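Local coordinates for protein short chain dehydrogenase (Leptospira borgpetersenii serovar Hardjo-bovis, PDB 6UH2) that binds NAD+ in a Rossmann-type fold and, as a member of the short-chain dehydrogenase/reductase family, probably catalyses NAD-dependent oxidation of a CH-OH group or the reverse reduction, at residues B[46-52]-B[63-69]; B[151-155]-B[254-260]; B[201-207]-B[227-233]. All coordinates share one frame; numbering follows the deposited sequence. Where two conformers were deposited one is given.

Interaction 1: residues B[46-52]-B[63-69]; sequences RVICLDP and RFEWIQA. With NAD (nicotinamide-adenine-dinucleotide), chain D.
Val47, Cys49 and Asp51 on one strand and Arg63, Glu65 and Ile67 on the other carry the backbone ladder that joins these segments in parallel, their axes 4.7 Å apart and 18° from alignment. Bonds run in both directions; the straightest goes from Ile67 N to Cys49 O (2.8 Å, 176° at the hydrogen). The bond from Asp51 N to Ile67 O is weak.

At that end a side chain takes over. Trp66 NE1 donates to Asp51 O at 2.9 Å, and Ala69 N approaches the same oxygen at 3.3 Å from the opposite face of the carbonyl plane, so two donors grip one acceptor at the C-terminal end of the pair. The indole gets there with CG anti to the backbone N (chi1 169°), which carries the ring along the strand toward Asp51.

Apolar packing lines both faces. Beside Ile48, Leu50 and Ile67 lie side by side, with Leu50 CD2 tight against Ile67 CB at 3.5 Å; helix 74-86 covers this face. Across the sheet, Cys49 CB approaches Phe64 CE1 obliquely, and Cys49 SG sits obliquely beside the indole. Near the start, Arg46 CG lies over one guanidinium face of Arg63, whose NH2 bonds to Ser44 O.

The Asp51 carboxylate holds the cofactor by its ribose hydroxyls: NAD O2B donates to Asp51 OD1 and NAD O3B to Asp51 OD2, both 2.6 Å. Ser29 N also bonds to OD2. A carboxylate engaging both adenosine-ribose hydroxyls is consistent with preference for NAD over NADP, whose 2'-phosphate would probably be repelled by the carboxylate.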
loop_
_atom_site.group_PDB
_atom_site.type_symbol
_atom_site.label_atom_id
_atom_site.label_comp_id
_atom_site.label_asym_id
_atom_site.label_seq_id
_atom_site.Cartn_x
_atom_site.Cartn_y
_atom_site.Cartn_z
ATOM N N ARG B 46 12.041 16.302 -10.243
ATOM C CA ARG B 46 13.042 17.143 -9.598
ATOM C C ARG B 46 13.009 16.825 -8.112
ATOM O O ARG B 46 11.937 16.593 -7.549
ATOM C CB ARG B 46 12.769 18.628 -9.841
ATOM C CG ARG B 46 12.974 19.073 -11.322
ATOM C CD ARG B 46 12.410 20.478 -11.567
ATOM N NE ARG B 46 10.951 20.443 -11.688
ATOM C CZ ARG B 46 10.135 21.402 -11.263
ATOM N NH1 ARG B 46 10.629 22.484 -10.679
ATOM N NH2 ARG B 46 8.824 21.273 -11.424
ATOM N N VAL B 47 14.185 16.764 -7.487
ATOM C CA VAL B 47 14.301 16.307 -6.106
ATOM C C VAL B 47 15.127 17.305 -5.314
ATOM O O VAL B 47 16.211 17.707 -5.753
ATOM C CB VAL B 47 14.938 14.909 -6.006
ATOM C CG1 VAL B 47 15.049 14.498 -4.527
ATOM C CG2 VAL B 47 14.124 13.896 -6.794
ATOM N N ILE B 48 14.612 17.708 -4.155
ATOM C CA ILE B 48 15.365 18.497 -3.189
ATOM C C ILE B 48 15.570 17.627 -1.953
ATOM O O ILE B 48 14.600 17.145 -1.352
ATOM C CB ILE B 48 14.651 19.811 -2.835
ATOM C CG1 ILE B 48 14.524 20.701 -4.073
ATOM C CG2 ILE B 48 15.407 20.542 -1.725
ATOM C CD1 ILE B 48 13.673 21.934 -3.876
ATOM N N CYS B 49 16.822 17.423 -1.579
ATOM C CA CYS B 49 17.157 16.683 -0.368
ATOM C C CYS B 49 17.511 17.672 0.739
ATOM O O CYS B 49 18.394 18.518 0.553
ATOM C CB CYS B 49 18.322 15.726 -0.627
ATOM S SG CYS B 49 19.031 15.075 0.909
ATOM N N LEU B 50 16.817 17.577 1.880
ATOM C CA LEU B 50 17.146 18.337 3.084
ATOM C C LEU B 50 17.782 17.387 4.089
ATOM O O LEU B 50 17.122 16.460 4.570
ATOM C CB LEU B 50 15.915 18.990 3.718
ATOM C CG LEU B 50 15.050 20.009 2.991
ATOM C CD1 LEU B 50 14.056 20.609 3.974
ATOM C CD2 LEU B 50 15.898 21.093 2.370
ATOM N N ASP B 51 19.047 17.639 4.433
ATOM C CA ASP B 51 19.802 16.706 5.261
ATOM C C ASP B 51 21.031 17.453 5.750
ATOM O O ASP B 51 21.595 18.235 4.975
ATOM C CB ASP B 51 20.183 15.467 4.430
ATOM C CG ASP B 51 20.576 14.258 5.283
ATOM O OD1 ASP B 51 21.450 14.388 6.168
ATOM O OD2 ASP B 51 20.029 13.160 5.035
ATOM N N PRO B 52 21.444 17.307 7.015
ATOM C CA PRO B 52 22.728 17.911 7.423
ATOM C C PRO B 52 23.927 17.261 6.761
ATOM O O PRO B 52 24.989 17.891 6.678
ATOM C CB PRO B 52 22.751 17.715 8.947
ATOM C CG PRO B 52 21.844 16.589 9.195
ATOM C CD PRO B 52 20.748 16.699 8.155
ATOM N N ARG B 63 18.558 18.217 -12.133
ATOM C CA ARG B 63 17.247 18.064 -11.523
ATOM C C ARG B 63 17.338 17.698 -10.046
ATOM O O ARG B 63 16.302 17.460 -9.415
ATOM C CB ARG B 63 16.432 17.031 -12.303
ATOM C CG ARG B 63 16.278 17.420 -13.761
ATOM C CD ARG B 63 15.440 16.430 -14.546
ATOM N NE ARG B 63 14.016 16.574 -14.268
ATOM C CZ ARG B 63 13.230 17.469 -14.866
ATOM N NH1 ARG B 63 13.729 18.295 -15.777
ATOM N NH2 ARG B 63 11.938 17.531 -14.571
ATOM N N PHE B 64 18.548 17.689 -9.472
ATOM C CA PHE B 64 18.763 17.384 -8.064
ATOM C C PHE B 64 19.400 18.568 -7.349
ATOM O O PHE B 64 20.291 19.220 -7.888
ATOM C CB PHE B 64 19.668 16.161 -7.870
ATOM C CG PHE B 64 20.006 15.899 -6.426
ATOM C CD1 PHE B 64 19.077 15.319 -5.589
ATOM C CD2 PHE B 64 21.239 16.259 -5.905
ATOM C CE1 PHE B 64 19.364 15.079 -4.252
ATOM C CE2 PHE B 64 21.541 16.029 -4.565
ATOM C CZ PHE B 64 20.603 15.435 -3.740
ATOM N N GLU B 65 18.958 18.824 -6.122
ATOM C CA GLU B 65 19.535 19.859 -5.274
ATOM C C GLU B 65 19.610 19.359 -3.834
ATOM O O GLU B 65 18.624 18.834 -3.309
ATOM C CB GLU B 65 18.693 21.143 -5.346
ATOM C CG GLU B 65 19.092 22.215 -4.360
ATOM C CD GLU B 65 18.322 23.508 -4.565
ATOM O OE1 GLU B 65 17.435 23.551 -5.446
ATOM O OE2 GLU B 65 18.610 24.485 -3.847
ATOM N N TRP B 66 20.772 19.517 -3.201
ATOM C CA TRP B 66 20.935 19.239 -1.776
ATOM C C TRP B 66 20.958 20.552 -1.012
ATOM O O TRP B 66 21.708 21.470 -1.363
ATOM C CB TRP B 66 22.219 18.459 -1.484
ATOM C CG TRP B 66 22.563 18.381 0.006
ATOM C CD1 TRP B 66 21.764 17.905 1.023
ATOM C CD2 TRP B 66 23.786 18.791 0.622
ATOM N NE1 TRP B 66 22.421 18.011 2.234
ATOM C CE2 TRP B 66 23.667 18.541 2.010
ATOM C CE3 TRP B 66 24.977 19.344 0.136
ATOM C CZ2 TRP B 66 24.695 18.825 2.910
ATOM C CZ3 TRP B 66 26.000 19.626 1.036
ATOM C CH2 TRP B 66 25.851 19.371 2.403
ATOM N N ILE B 67 20.138 20.642 0.027
ATOM C CA ILE B 67 20.165 21.778 0.935
ATOM C C ILE B 67 20.625 21.274 2.293
ATOM O O ILE B 67 19.953 20.447 2.919
ATOM C CB ILE B 67 18.798 22.467 1.022
ATOM C CG1 ILE B 67 18.379 22.960 -0.369
ATOM C CG2 ILE B 67 18.852 23.605 2.028
ATOM C CD1 ILE B 67 16.955 23.461 -0.436
ATOM N N GLN B 68 21.775 21.757 2.745
ATOM C CA GLN B 68 22.249 21.403 4.078
ATOM C C GLN B 68 21.325 22.035 5.117
ATOM O O GLN B 68 21.251 23.263 5.230
ATOM C CB GLN B 68 23.689 21.873 4.248
ATOM C CG GLN B 68 24.300 21.577 5.613
ATOM C CD GLN B 68 25.719 22.126 5.719
ATOM O OE1 GLN B 68 26.377 22.356 4.710
ATOM N NE2 GLN B 68 26.183 22.354 6.940
ATOM N N ALA B 69 20.612 21.203 5.878
ATOM C CA ALA B 69 19.562 21.721 6.740
ATOM C C ALA B 69 19.318 20.780 7.905
ATOM O O ALA B 69 19.522 19.567 7.806
ATOM C CB ALA B 69 18.250 21.917 5.976
HETATM P PA NAD D . 19.737 6.555 7.956
HETATM O O1A NAD D . 20.327 6.669 9.385
HETATM O O2A NAD D . 20.522 5.829 6.862
HETATM O O5B NAD D . 19.310 8.028 7.382
HETATM C C5B NAD D . 18.655 9.015 8.157
HETATM C C4B NAD D . 19.008 10.306 7.469
HETATM O O4B NAD D . 18.304 11.338 8.257
HETATM C C3B NAD D . 20.509 10.635 7.514
HETATM O O3B NAD D . 20.974 11.066 6.212
HETATM C C2B NAD D . 20.569 11.825 8.482
HETATM O O2B NAD D . 21.643 12.724 8.171
HETATM C C1B NAD D . 19.160 12.448 8.347
HETATM N N9A NAD D . 18.953 13.296 9.516
HETATM C C8A NAD D . 19.324 13.057 10.838
HETATM N N7A NAD D . 19.035 14.074 11.605
HETATM C C5A NAD D . 18.474 15.032 10.761
HETATM C C6A NAD D . 17.995 16.321 10.970
HETATM N N6A NAD D . 17.993 16.901 12.186
HETATM N N1A NAD D . 17.500 16.990 9.917
HETATM C C2A NAD D . 17.493 16.430 8.706
HETATM N N3A NAD D . 17.944 15.209 8.407
HETATM C C4A NAD D . 18.424 14.546 9.471
HETATM O O3 NAD D . 18.256 5.907 8.041
HETATM P PN NAD D . 17.413 4.941 7.062
HETATM O O1N NAD D . 17.591 3.456 7.467
HETATM O O2N NAD D . 17.605 5.458 5.633
HETATM O O5D NAD D . 15.911 5.367 7.681
HETATM C C5D NAD D . 15.121 6.294 6.967
HETATM C C4D NAD D . 13.754 6.310 7.646
HETATM O O4D NAD D . 13.183 4.945 7.748
HETATM C C3D NAD D . 13.891 6.762 9.100
HETATM O O3D NAD D . 12.731 7.496 9.510
HETATM C C2D NAD D . 13.909 5.451 9.944
HETATM O O2D NAD D . 13.411 5.615 11.261
HETATM C C1D NAD D . 12.934 4.597 9.084
HETATM N N1N NAD D . 13.155 3.112 9.202
HETATM C C2N NAD D . 14.368 2.554 8.935
HETATM C C3N NAD D . 14.517 1.195 9.058
HETATM C C7N NAD D . 15.850 0.595 8.769
HETATM O O7N NAD D . 16.029 -0.578 9.059
HETATM N N7N NAD D . 16.797 1.368 8.192
HETATM C C4N NAD D . 13.410 0.422 9.449
HETATM C C5N NAD D . 12.210 1.011 9.716
HETATM C C6N NAD D . 12.090 2.392 9.579
#

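Interaction 2: residues B[151-155]-B[254-260]; sequences IYGVS and LIDGGFT
Ile151 dominates this contact, its two branches reaching different parts of segment 254-260. CD1 lies over the face of the Phe259 ring, 4.1 Å from the ring centroid and 29° off the normal, a CH-pi contact in which the two side chains cross at about a right angle. The other branch, CG2, presses on Asp256 CB at 3.5 Å. This split follows from chi1 of 53°, which sets CG1 between the backbone N and the carbonyl carbon and turns CG2 anti to that carbon.

Phe259 offers its ring to Ile151 CD1 while Tyr218 stacks on it from outside the two segments. Its position comes from the type I' turn that starts at Asp256, closed by Phe259 N to Asp256 O. The carboxylate of Asp256 braces the bend: OD1 accepts from Gly258 N at 2.9 Å, an Asx turn, and OD2 from Thr260 N at 3.0 Å, each donor lying above the carboxylate plane.

The Thr260 methyl CG2 completes the apolar surface, meeting Ile151 CG2 at 4.1 Å.

No hydrogen bond links the segments. The contact packs the loop after strand 144-148, where Tyr152 lies against the NAD-binding Tyr173, onto the turn leaving strand 252-255, the outermost of this chain's sheet on that side, where the second subunit also packs, at the C-terminal end of the Rossmann sheet in this short-chain dehydrogenase.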
loop_
_atom_site.group_PDB
_atom_site.type_symbol
_atom_site.label_atom_id
_atom_site.label_comp_id
_atom_site.label_asym_id
_atom_site.label_seq_id
_atom_site.Cartn_x
_atom_site.Cartn_y
_atom_site.Cartn_z
ATOM N N ILE B 151 8.048 -0.735 11.587
ATOM C CA ILE B 151 7.407 -1.864 12.261
ATOM C C ILE B 151 7.380 -1.651 13.766
ATOM O O ILE B 151 6.493 -2.164 14.459
ATOM C CB ILE B 151 8.115 -3.188 11.917
ATOM C CG1 ILE B 151 9.617 -3.080 12.208
ATOM C CG2 ILE B 151 7.843 -3.562 10.465
ATOM C CD1 ILE B 151 10.349 -4.425 12.223
ATOM N N TYR B 152 8.348 -0.917 14.309
ATOM C CA TYR B 152 8.411 -0.758 15.757
ATOM C C TYR B 152 7.526 0.372 16.268
ATOM O O TYR B 152 7.516 0.631 17.473
ATOM C CB TYR B 152 9.861 -0.548 16.211
ATOM C CG TYR B 152 10.715 -1.783 15.984
ATOM C CD1 TYR B 152 10.177 -3.058 16.136
ATOM C CD2 TYR B 152 12.042 -1.677 15.601
ATOM C CE1 TYR B 152 10.944 -4.187 15.914
ATOM C CE2 TYR B 152 12.815 -2.803 15.377
ATOM C CZ TYR B 152 12.260 -4.052 15.534
ATOM O OH TYR B 152 13.020 -5.182 15.315
ATOM N N GLY B 153 6.803 1.054 15.386
ATOM C CA GLY B 153 5.710 1.899 15.815
ATOM C C GLY B 153 4.377 1.200 15.805
ATOM O O GLY B 153 3.355 1.817 16.126
ATOM N N VAL B 154 4.379 -0.090 15.452
ATOM C CA VAL B 154 3.193 -0.935 15.322
ATOM C C VAL B 154 3.397 -2.166 16.197
ATOM O O VAL B 154 2.576 -2.482 17.064
ATOM C CB VAL B 154 2.962 -1.338 13.850
ATOM C CG1 VAL B 154 1.818 -2.322 13.729
ATOM C CG2 VAL B 154 2.718 -0.120 12.996
ATOM N N SER B 155 4.479 -2.888 15.957
ATOM C CA SER B 155 4.864 -3.973 16.837
ATOM C C SER B 155 5.861 -3.448 17.871
ATOM O O SER B 155 6.246 -2.276 17.859
ATOM C CB SER B 155 5.447 -5.138 16.036
ATOM O OG SER B 155 5.601 -6.289 16.850
ATOM N N LEU B 254 2.592 -1.099 5.787
ATOM C CA LEU B 254 3.726 -1.876 6.282
ATOM C C LEU B 254 4.352 -2.655 5.138
ATOM O O LEU B 254 3.662 -3.396 4.426
ATOM C CB LEU B 254 3.287 -2.834 7.387
ATOM C CG LEU B 254 3.066 -2.177 8.750
ATOM C CD1 LEU B 254 1.949 -2.878 9.514
ATOM C CD2 LEU B 254 4.363 -2.196 9.542
ATOM N N ILE B 255 5.656 -2.466 4.954
ATOM C CA ILE B 255 6.421 -3.129 3.904
ATOM C C ILE B 255 7.525 -3.867 4.645
ATOM O O ILE B 255 8.601 -3.328 4.888
ATOM C CB ILE B 255 6.977 -2.149 2.871
ATOM C CG1 ILE B 255 5.821 -1.319 2.279
ATOM C CG2 ILE B 255 7.724 -2.907 1.751
ATOM C CD1 ILE B 255 6.253 -0.215 1.326
ATOM N N ASP B 256 7.224 -5.089 5.064
ATOM C CA ASP B 256 8.031 -5.743 6.086
ATOM C C ASP B 256 8.095 -7.252 5.907
ATOM O O ASP B 256 8.496 -7.948 6.854
ATOM C CB ASP B 256 7.485 -5.440 7.498
ATOM C CG ASP B 256 6.154 -6.134 7.794
ATOM O OD1 ASP B 256 5.492 -6.653 6.861
ATOM O OD2 ASP B 256 5.757 -6.148 8.982
ATOM N N GLY B 257 7.696 -7.778 4.749
ATOM C CA GLY B 257 7.772 -9.208 4.523
ATOM C C GLY B 257 6.901 -10.041 5.432
ATOM O O GLY B 257 7.141 -11.243 5.574
ATOM N N GLY B 258 5.884 -9.445 6.049
ATOM C CA GLY B 258 5.048 -10.171 6.992
ATOM C C GLY B 258 5.514 -10.132 8.433
ATOM O O GLY B 258 4.950 -10.848 9.272
ATOM N N PHE B 259 6.519 -9.315 8.747
ATOM C CA PHE B 259 7.139 -9.353 10.075
ATOM C C PHE B 259 6.119 -9.141 11.197
ATOM O O PHE B 259 6.175 -9.816 12.229
ATOM C CB PHE B 259 8.240 -8.295 10.150
ATOM C CG PHE B 259 9.089 -8.386 11.385
ATOM C CD1 PHE B 259 8.727 -7.714 12.545
ATOM C CD2 PHE B 259 10.244 -9.141 11.386
ATOM C CE1 PHE B 259 9.510 -7.796 13.691
ATOM C CE2 PHE B 259 11.034 -9.226 12.525
ATOM C CZ PHE B 259 10.663 -8.546 13.677
ATOM N N THR B 260 5.190 -8.200 11.029
ATOM C CA THR B 260 4.272 -7.935 12.132
ATOM C C THR B 260 3.234 -9.040 12.298
ATOM O O THR B 260 2.668 -9.175 13.386
ATOM C CB THR B 260 3.589 -6.578 11.955
ATOM O OG1 THR B 260 2.969 -6.510 10.670
ATOM C CG2 THR B 260 4.603 -5.445 12.088
#

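Interaction 3: residues B[201-207]-B[227-233]; sequences ISPGGIF and MGNPSDL. With NAD (nicotinamide-adenine-dinucleotide), chain D.
Gly205, Ile206 and Phe207 meet Gly228 through a single backbone bridge: Gly228 N donates to Gly205 O (2.9 Å, in the carbonyl plane) and Phe207 N to Gly228 O (2.8 Å, 162° at the hydrogen), with the CA atoms of Ile206 and Gly228 4.4 Å apart.

The backbones run close here, with Ile206 CD1 lying near Gly228 CA. Ile206 itself straddles the bridge. Its CG2, anti to the backbone N, packs against Pro230 CD at 3.7 Å, while CG1 turns beside the backbone N and lies near the carboxamide of the cofactor. From the other side Met227 closes in, its chain bent at chi3 (65°) so that the terminal CE rests on Gly205 C at 3.4 Å. Met227 CB also meets Phe207 CB.

Further back, Leu233 reaches from the start of helix 231-240 and crosses Pro203 at about a right angle, Leu233 CD1 meeting Pro203 CG at 3.9 Å. At the opposite end a water joins Phe207 O, to which it donates, with Asn229 ND2, from which it accepts. The turn into the helix is fastened by Asn229 N to Asp232 OD2 (2.7 Å), an oxygen that also forms a salt bridge with Arg226.

The bridged loop presents its own backbone to the nicotinamide. Ile206 N donates to NAD O7N at 3.0 Å, holding the carboxamide, while the Pro203 ring packs against one face of the nicotinamide, near C5N and C6N. This Pro-Gly loop after strand 197-203, fixing the nicotinamide through a main-chain amide, is characteristic of the short-chain dehydrogenase cofactor site.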
loop_
_atom_site.group_PDB
_atom_site.type_symbol
_atom_site.label_atom_id
_atom_site.label_comp_id
_atom_site.label_asym_id
_atom_site.label_seq_id
_atom_site.Cartn_x
_atom_site.Cartn_y
_atom_site.Cartn_z
ATOM N N ILE B 201 4.552 5.164 5.371
ATOM C CA ILE B 201 5.122 3.849 5.095
ATOM C C ILE B 201 5.930 3.422 6.308
ATOM O O ILE B 201 6.745 4.201 6.821
ATOM C CB ILE B 201 5.986 3.835 3.819
ATOM C CG1 ILE B 201 5.079 3.792 2.593
ATOM C CG2 ILE B 201 6.894 2.596 3.792
ATOM C CD1 ILE B 201 5.828 3.743 1.261
ATOM N N SER B 202 5.693 2.194 6.773
ATOM C CA SER B 202 6.439 1.646 7.903
ATOM C C SER B 202 7.306 0.489 7.417
ATOM O O SER B 202 6.810 -0.641 7.257
ATOM C CB SER B 202 5.494 1.186 9.017
ATOM O OG SER B 202 4.856 2.295 9.630
ATOM N N PRO B 203 8.587 0.719 7.160
ATOM C CA PRO B 203 9.463 -0.371 6.710
ATOM C C PRO B 203 9.733 -1.371 7.822
ATOM O O PRO B 203 9.757 -1.030 9.004
ATOM C CB PRO B 203 10.763 0.350 6.314
ATOM C CG PRO B 203 10.383 1.801 6.159
ATOM C CD PRO B 203 9.269 2.025 7.153
ATOM N N GLY B 204 9.930 -2.619 7.423
ATOM C CA GLY B 204 10.614 -3.572 8.259
ATOM C C GLY B 204 12.107 -3.284 8.267
ATOM O O GLY B 204 12.598 -2.331 7.659
ATOM N N GLY B 205 12.843 -4.132 8.978
ATOM C CA GLY B 205 14.276 -3.911 9.101
ATOM C C GLY B 205 14.966 -4.021 7.750
ATOM O O GLY B 205 14.656 -4.896 6.940
ATOM N N ILE B 206 15.915 -3.120 7.512
ATOM C CA ILE B 206 16.631 -3.032 6.245
ATOM C C ILE B 206 18.045 -3.557 6.447
ATOM O O ILE B 206 18.751 -3.123 7.370
ATOM C CB ILE B 206 16.646 -1.586 5.714
ATOM C CG1 ILE B 206 15.212 -1.067 5.573
ATOM C CG2 ILE B 206 17.402 -1.508 4.387
ATOM C CD1 ILE B 206 14.379 -1.850 4.555
ATOM N N PHE B 207 18.456 -4.491 5.589
ATOM C CA PHE B 207 19.819 -5.011 5.644
ATOM C C PHE B 207 20.851 -3.898 5.449
ATOM O O PHE B 207 20.779 -3.115 4.494
ATOM C CB PHE B 207 19.996 -6.104 4.585
ATOM C CG PHE B 207 21.403 -6.606 4.472
ATOM C CD1 PHE B 207 21.909 -7.505 5.391
ATOM C CD2 PHE B 207 22.225 -6.168 3.453
ATOM C CE1 PHE B 207 23.206 -7.957 5.292
ATOM C CE2 PHE B 207 23.528 -6.618 3.358
ATOM C CZ PHE B 207 24.012 -7.512 4.275
ATOM N N MET B 227 15.673 -10.013 5.111
ATOM C CA MET B 227 15.522 -8.623 5.509
ATOM C C MET B 227 15.137 -7.779 4.293
ATOM O O MET B 227 15.225 -8.215 3.140
ATOM C CB MET B 227 16.812 -8.084 6.136
ATOM C CG MET B 227 17.247 -8.771 7.442
ATOM S SD MET B 227 18.328 -7.700 8.429
ATOM C CE MET B 227 17.232 -6.339 8.847
ATOM N N GLY B 228 14.722 -6.545 4.557
ATOM C CA GLY B 228 14.372 -5.658 3.472
ATOM C C GLY B 228 15.586 -4.997 2.846
ATOM O O GLY B 228 16.678 -4.942 3.416
ATOM N N ASN B 229 15.387 -4.509 1.630
ATOM C CA ASN B 229 16.325 -3.613 0.976
ATOM C C ASN B 229 15.602 -2.316 0.647
ATOM O O ASN B 229 14.370 -2.312 0.503
ATOM C CB ASN B 229 16.902 -4.222 -0.311
ATOM C CG ASN B 229 17.594 -5.538 -0.067
ATOM O OD1 ASN B 229 17.122 -6.586 -0.517
ATOM N ND2 ASN B 229 18.721 -5.501 0.647
ATOM N N PRO B 230 16.328 -1.200 0.530
ATOM C CA PRO B 230 15.660 0.062 0.172
ATOM C C PRO B 230 14.794 -0.045 -1.072
ATOM O O PRO B 230 13.697 0.524 -1.100
ATOM C CB PRO B 230 16.841 1.027 -0.015
ATOM C CG PRO B 230 17.906 0.481 0.904
ATOM C CD PRO B 230 17.774 -1.017 0.758
ATOM N N SER B 231 15.237 -0.787 -2.091
ATOM C CA SER B 231 14.449 -0.904 -3.315
ATOM C C SER B 231 13.078 -1.541 -3.063
ATOM O O SER B 231 12.136 -1.293 -3.830
ATOM C CB SER B 231 15.233 -1.703 -4.362
ATOM O OG SER B 231 15.601 -2.966 -3.832
ATOM N N ASP B 232 12.943 -2.364 -2.007
ATOM C CA ASP B 232 11.642 -2.937 -1.645
ATOM C C ASP B 232 10.611 -1.875 -1.303
ATOM O O ASP B 232 9.412 -2.179 -1.282
ATOM C CB ASP B 232 11.745 -3.876 -0.429
ATOM C CG ASP B 232 12.552 -5.131 -0.718
ATOM O OD1 ASP B 232 12.421 -5.673 -1.834
ATOM O OD2 ASP B 232 13.315 -5.567 0.175
ATOM N N LEU B 233 11.045 -0.651 -1.009
ATOM C CA LEU B 233 10.130 0.395 -0.579
ATOM C C LEU B 233 9.665 1.285 -1.716
ATOM O O LEU B 233 8.658 1.981 -1.556
ATOM C CB LEU B 233 10.790 1.271 0.497
ATOM C CG LEU B 233 11.300 0.499 1.713
ATOM C CD1 LEU B 233 12.072 1.418 2.633
ATOM C CD2 LEU B 233 10.139 -0.151 2.459
HETATM P PA NAD D . 19.737 6.555 7.956
HETATM O O1A NAD D . 20.327 6.669 9.385
HETATM O O2A NAD D . 20.522 5.829 6.862
HETATM O O5B NAD D . 19.310 8.028 7.382
HETATM C C5B NAD D . 18.655 9.015 8.157
HETATM C C4B NAD D . 19.008 10.306 7.469
HETATM O O4B NAD D . 18.304 11.338 8.257
HETATM C C3B NAD D . 20.509 10.635 7.514
HETATM O O3B NAD D . 20.974 11.066 6.212
HETATM C C2B NAD D . 20.569 11.825 8.482
HETATM O O2B NAD D . 21.643 12.724 8.171
HETATM C C1B NAD D . 19.160 12.448 8.347
HETATM N N9A NAD D . 18.953 13.296 9.516
HETATM C C8A NAD D . 19.324 13.057 10.838
HETATM N N7A NAD D . 19.035 14.074 11.605
HETATM C C5A NAD D . 18.474 15.032 10.761
HETATM C C6A NAD D . 17.995 16.321 10.970
HETATM N N6A NAD D . 17.993 16.901 12.186
HETATM N N1A NAD D . 17.500 16.990 9.917
HETATM C C2A NAD D . 17.493 16.430 8.706
HETATM N N3A NAD D . 17.944 15.209 8.407
HETATM C C4A NAD D . 18.424 14.546 9.471
HETATM O O3 NAD D . 18.256 5.907 8.041
HETATM P PN NAD D . 17.413 4.941 7.062
HETATM O O1N NAD D . 17.591 3.456 7.467
HETATM O O2N NAD D . 17.605 5.458 5.633
HETATM O O5D NAD D . 15.911 5.367 7.681
HETATM C C5D NAD D . 15.121 6.294 6.967
HETATM C C4D NAD D . 13.754 6.310 7.646
HETATM O O4D NAD D . 13.183 4.945 7.748
HETATM C C3D NAD D . 13.891 6.762 9.100
HETATM O O3D NAD D . 12.731 7.496 9.510
HETATM C C2D NAD D . 13.909 5.451 9.944
HETATM O O2D NAD D . 13.411 5.615 11.261
HETATM C C1D NAD D . 12.934 4.597 9.084
HETATM N N1N NAD D . 13.155 3.112 9.202
HETATM C C2N NAD D . 14.368 2.554 8.935
HETATM C C3N NAD D . 14.517 1.195 9.058
HETATM C C7N NAD D . 15.850 0.595 8.769
HETATM O O7N NAD D . 16.029 -0.578 9.059
HETATM N N7N NAD D . 16.797 1.368 8.192
HETATM C C4N NAD D . 13.410 0.422 9.449
HETATM C C5N NAD D . 12.210 1.011 9.716
HETATM C C6N NAD D . 12.090 2.392 9.579
HETATM O O HOH W 1 19.835 -3.454 2.068
#

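Overall arrangement
From the N terminus, interaction 1 closes first, a short loop of ten residues between strands 46-51 and 64-68 at one edge of the parallel sheet. Interaction 2 then opens at 151-155 and closes only at 254-260, and interaction 3 (201-207 with 227-233) is nested inside that long loop. The nested pair touch: Ile255 O and Gly204 N, and Ile151 N and Pro203 O, are probable hydrogen bonds, and the centres of interactions 2 and 3 are about 10 Å apart. Interaction 1 stands about 22 Å from interaction 3, centre to centre, yet one NAD spans both, adenosine ribose at interaction 1 and nicotinamide at interaction 3. Interactions 2 and 3 also touch the second subunit.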